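Side-chain contacts in viral CASP8 and FADD-like apoptosis regulator (Molluscum contagiosum virus subtype 1, PDB 2BBR), which inhibits death-receptor-induced apoptosis by interfering with recruitment and activation of host caspase-8 at the death-inducing signaling complex, and suppresses host NF-kappa-B activation: residues T94-L99 / G147-S152; L28-H33 / A142-G147. All blocks are in the same frame, centred on the assembly; numbering follows the deposited sequence.

Contact 1. Residues T94-L99 / G147-S152; sequences TRYRKL and GLVSPS. With AZI (azide ion), chain B.
Y96 reaches from helix 95-104 and presents one face of its ring to the S150-P151 peptide, P151 CA over its centre and S150 C towards the rim. Its CB lies 4.2 Å from P151 CA. CG is anti to the backbone N (chi1 169°), which brings the ring against the proline. P151 CA stands 3.8 Å from the ring centroid, a CH-pi contact over the face. Its direction is only 14° off the ring normal. P151 CG meets the CD2/CE2 side, 3.6 Å from CD2; S150 O meets the CD1/CE1 side, 3.7 Å from CE1. At the tip, OH passes V149 CG2 at 3.9 Å, while its probable hydrogen bond is to E144 OE2 on helix 136-145. In the second death effector domain, a helical bundle of the death-fold class, the contact thus lays the loop between helices 136-145 and 155-163 over the first turn of helix 95-104. T94 is the N-cap of that turn: its OG1 accepts from R97 N at 3.3 Å in a nearly straight bond (168°). Within the loop, S150 OG accepts from S152 N, an ST turn. R95 and K98 contact an azide ion, probably from the crystallisation liquor: R95 NH1 donates to its N3 at 3.2 Å, near the guanidinium plane. The bond from K98 NZ to N2 is weak; NZ also makes salt bridges to E62 and the C-terminal carboxylate of H195.

Contact 2. Residues L28-H33 / A142-G147; sequences LLFLCH and ALENVG
H33 comes obliquely up to the carboxylate of E144, its CD2 4.2 Å from OE1, while the other oxygen, OE2, stands 4.3 Å from CE1 of the F30 ring, also at an oblique angle. These are loose approaches, and no hydrogen bond joins the two segments. H33 NE2 is 4.5 Å from E144 OE1; if the imidazole were protonated, the pair would probably attract weakly, but its charge is not observed. The backbones are well apart, with 11.3 Å between the CA atoms of H33 and E144, so long side chains must span the gap. E144 does so with CD anti to CA (chi2 -176°). Helix 22-31 belongs to the first death effector domain and helix 136-145 to the second, which makes this a piece of the interface between the tandem domains. R97 of helix 95-104 mediates it: it forms a salt bridge with E144 OE2, a cation-pi contact with F30, and also touches H33. F30 is further packed against V140 and L141 of helix 136-145 and M100 and V101 of helix 95-104. After L31 the chain leaves helical angles at C32, with H33 N bonded to F30 O at 3.0 Å. Past E144 comes a Schellman motif with G147, at positive phi, as its C-prime residue: L148 N donates to L143 O, and G147 N to E144 O at 3.0 Å.

From the N terminus, the chain first passes 28-33 at the end of helix 22-31, then 94-99 opening helix 95-104, then 142-147 and directly 147-152, which share G147. Contact 2 closes a loop with 108 intervening residues and contact 1 one with 47; their segments alternate, so the loops cross and neither nests in the other. Contact 1 stays within the second death effector domain, whereas contact 2 joins the first domain to the second. Their centres are 8 Å apart, and the E144 carboxylate of contact 2 is their shared point: its OE2 lies 2.6 Å from R97 NH1 of contact 1, joining intradomain and interdomain packing.

Contact 1. Residues T94-L99 / G147-S152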
# COMPACT_ATOMS: atom_id res chain seq x y z
N THR A 94 -2.40 -1.91 6.87
CA THR A 94 -2.14 -0.72 7.66
C THR A 94 -2.41 0.56 6.90
O THR A 94 -2.34 0.60 5.66
CB THR A 94 -0.67 -0.69 8.15
OG1 THR A 94 0.20 -0.61 7.02
CG2 THR A 94 -0.36 -1.94 8.96
N ARG A 95 -2.74 1.61 7.64
CA ARG A 95 -2.99 2.91 7.03
C ARG A 95 -1.72 3.36 6.29
O ARG A 95 -1.81 3.96 5.22
CB ARG A 95 -3.38 3.92 8.10
CG ARG A 95 -3.45 5.36 7.64
CD ARG A 95 -4.35 5.58 6.44
NE ARG A 95 -4.46 7.01 6.17
CZ ARG A 95 -4.90 7.53 5.03
NH1 ARG A 95 -5.28 6.74 4.04
NH2 ARG A 95 -4.95 8.85 4.89
N TYR A 96 -0.56 3.05 6.85
CA TYR A 96 0.70 3.42 6.22
C TYR A 96 0.80 2.88 4.79
O TYR A 96 1.03 3.63 3.85
CB TYR A 96 1.89 2.90 7.04
CG TYR A 96 3.22 3.00 6.33
CD1 TYR A 96 3.76 4.24 5.98
CD2 TYR A 96 3.94 1.86 5.98
CE1 TYR A 96 4.97 4.34 5.31
CE2 TYR A 96 5.15 1.94 5.30
CZ TYR A 96 5.66 3.19 4.97
OH TYR A 96 6.86 3.28 4.30
N ARG A 97 0.61 1.57 4.63
CA ARG A 97 0.72 0.97 3.31
C ARG A 97 -0.38 1.43 2.36
O ARG A 97 -0.12 1.71 1.18
CB ARG A 97 0.69 -0.56 3.42
CG ARG A 97 1.80 -1.18 4.27
CD ARG A 97 3.06 -1.42 3.47
NE ARG A 97 4.16 -1.84 4.33
CZ ARG A 97 5.43 -1.54 4.10
NH1 ARG A 97 5.74 -0.83 3.02
NH2 ARG A 97 6.37 -1.90 4.96
N LYS A 98 -1.61 1.49 2.85
CA LYS A 98 -2.71 1.92 2.00
C LYS A 98 -2.52 3.37 1.54
O LYS A 98 -2.76 3.70 0.38
CB LYS A 98 -4.04 1.75 2.74
CG LYS A 98 -4.42 0.29 2.94
CD LYS A 98 -5.74 0.13 3.67
CE LYS A 98 -5.61 0.43 5.16
NZ LYS A 98 -6.94 0.49 5.82
N LEU A 99 -2.07 4.23 2.45
CA LEU A 99 -1.84 5.63 2.12
C LEU A 99 -0.76 5.77 1.05
O LEU A 99 -0.91 6.56 0.12
CB LEU A 99 -1.43 6.42 3.36
CG LEU A 99 -1.06 7.89 3.15
CD1 LEU A 99 -2.19 8.64 2.47
CD2 LEU A 99 -0.73 8.53 4.48
N GLY A 147 16.34 3.00 5.83
CA GLY A 147 15.93 3.67 7.05
C GLY A 147 15.48 5.11 6.98
O GLY A 147 15.38 5.77 8.01
N LEU A 148 15.20 5.61 5.78
CA LEU A 148 14.75 7.00 5.65
C LEU A 148 13.28 7.19 6.01
O LEU A 148 12.88 8.28 6.43
CB LEU A 148 15.04 7.53 4.24
CG LEU A 148 16.50 7.95 4.04
CD1 LEU A 148 16.77 8.22 2.58
CD2 LEU A 148 16.80 9.19 4.88
N VAL A 149 12.48 6.15 5.83
CA VAL A 149 11.07 6.19 6.19
C VAL A 149 10.68 4.86 6.81
O VAL A 149 11.36 3.85 6.62
CB VAL A 149 10.13 6.46 4.98
CG1 VAL A 149 10.50 7.76 4.30
CG2 VAL A 149 10.19 5.30 4.01
N SER A 150 9.58 4.86 7.55
CA SER A 150 9.06 3.66 8.19
C SER A 150 7.60 3.95 8.49
O SER A 150 7.13 5.07 8.28
CB SER A 150 9.80 3.40 9.50
OG SER A 150 9.42 4.36 10.46
N PRO A 151 6.85 2.94 8.97
CA PRO A 151 5.44 3.19 9.26
C PRO A 151 5.21 4.28 10.31
O PRO A 151 4.11 4.84 10.40
CB PRO A 151 4.94 1.82 9.72
CG PRO A 151 5.81 0.88 8.93
CD PRO A 151 7.17 1.51 9.08
N SER A 152 6.23 4.59 11.10
CA SER A 152 6.13 5.61 12.14
C SER A 152 6.72 6.96 11.73
O SER A 152 6.44 7.98 12.37
CB SER A 152 6.82 5.13 13.42
OG SER A 152 6.26 3.92 13.88
N1 AZI B . -8.56 2.92 4.49
N2 AZI B . -7.45 3.28 4.31
N3 AZI B . -6.38 3.70 4.13

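Contact 2. Residues L28-H33 / A142-G147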
# COMPACT_ATOMS: atom_id res chain seq x y z
N LEU A 28 -0.46 -4.63 -4.79
CA LEU A 28 -0.88 -5.61 -3.81
C LEU A 28 0.32 -6.20 -3.09
O LEU A 28 0.29 -6.41 -1.88
CB LEU A 28 -1.71 -6.72 -4.46
CG LEU A 28 -3.08 -6.30 -5.00
CD1 LEU A 28 -3.87 -7.54 -5.38
CD2 LEU A 28 -3.83 -5.50 -3.95
N LEU A 29 1.39 -6.49 -3.83
CA LEU A 29 2.58 -7.04 -3.21
C LEU A 29 3.11 -6.06 -2.16
O LEU A 29 3.56 -6.46 -1.09
CB LEU A 29 3.66 -7.33 -4.25
CG LEU A 29 3.46 -8.62 -5.06
CD1 LEU A 29 4.55 -8.74 -6.11
CD2 LEU A 29 3.51 -9.82 -4.12
N PHE A 30 3.05 -4.76 -2.47
CA PHE A 30 3.50 -3.74 -1.54
C PHE A 30 2.61 -3.75 -0.29
O PHE A 30 3.10 -3.68 0.84
CB PHE A 30 3.45 -2.37 -2.21
CG PHE A 30 3.73 -1.22 -1.28
CD1 PHE A 30 5.04 -0.84 -0.98
CD2 PHE A 30 2.69 -0.53 -0.69
CE1 PHE A 30 5.29 0.23 -0.10
CE2 PHE A 30 2.93 0.53 0.18
CZ PHE A 30 4.23 0.91 0.47
N LEU A 31 1.30 -3.83 -0.49
CA LEU A 31 0.37 -3.86 0.63
C LEU A 31 0.64 -5.04 1.56
O LEU A 31 0.40 -4.97 2.77
CB LEU A 31 -1.08 -3.94 0.13
CG LEU A 31 -1.69 -2.69 -0.50
CD1 LEU A 31 -3.09 -3.00 -0.99
CD2 LEU A 31 -1.71 -1.54 0.51
N CYS A 32 1.15 -6.13 0.98
CA CYS A 32 1.45 -7.35 1.73
C CYS A 32 2.90 -7.43 2.17
O CYS A 32 3.34 -8.47 2.66
CB CYS A 32 1.14 -8.58 0.88
SG CYS A 32 -0.57 -8.75 0.36
N HIS A 33 3.65 -6.34 2.01
CA HIS A 33 5.07 -6.34 2.34
C HIS A 33 5.45 -6.81 3.74
O HIS A 33 6.40 -7.57 3.90
CB HIS A 33 5.65 -4.95 2.10
CG HIS A 33 7.15 -4.90 2.17
ND1 HIS A 33 7.96 -5.43 1.19
CD2 HIS A 33 7.98 -4.39 3.11
CE1 HIS A 33 9.23 -5.26 1.53
NE2 HIS A 33 9.27 -4.63 2.69
N ALA A 142 12.40 1.44 -1.25
CA ALA A 142 13.82 1.77 -1.30
C ALA A 142 14.18 2.69 -0.13
O ALA A 142 15.22 2.52 0.51
CB ALA A 142 14.16 2.44 -2.62
N LEU A 143 13.33 3.67 0.15
CA LEU A 143 13.56 4.58 1.27
C LEU A 143 13.48 3.82 2.59
O LEU A 143 14.28 4.07 3.50
CB LEU A 143 12.54 5.72 1.25
CG LEU A 143 12.67 6.73 0.11
CD1 LEU A 143 11.40 7.56 0.01
CD2 LEU A 143 13.89 7.62 0.32
N GLU A 144 12.53 2.90 2.70
CA GLU A 144 12.38 2.10 3.91
C GLU A 144 13.62 1.25 4.15
O GLU A 144 14.09 1.11 5.27
CB GLU A 144 11.20 1.13 3.78
CG GLU A 144 9.83 1.68 4.07
CD GLU A 144 8.78 0.58 4.00
OE1 GLU A 144 9.04 -0.53 4.50
OE2 GLU A 144 7.69 0.85 3.44
N ASN A 145 14.13 0.66 3.07
CA ASN A 145 15.26 -0.24 3.18
C ASN A 145 16.56 0.37 3.67
O ASN A 145 17.44 -0.35 4.15
CB ASN A 145 15.46 -1.00 1.86
CG ASN A 145 14.32 -1.97 1.58
OD1 ASN A 145 13.59 -2.35 2.50
ND2 ASN A 145 14.17 -2.37 0.33
N VAL A 146 16.69 1.69 3.57
CA VAL A 146 17.89 2.36 4.07
C VAL A 146 17.56 3.15 5.33
O VAL A 146 18.40 3.89 5.85
CB VAL A 146 18.52 3.31 3.01
CG1 VAL A 146 18.95 2.51 1.79
CG2 VAL A 146 17.55 4.40 2.63
N GLY A 147 16.34 3.00 5.83
CA GLY A 147 15.93 3.67 7.05
C GLY A 147 15.48 5.11 6.98
O GLY A 147 15.38 5.77 8.01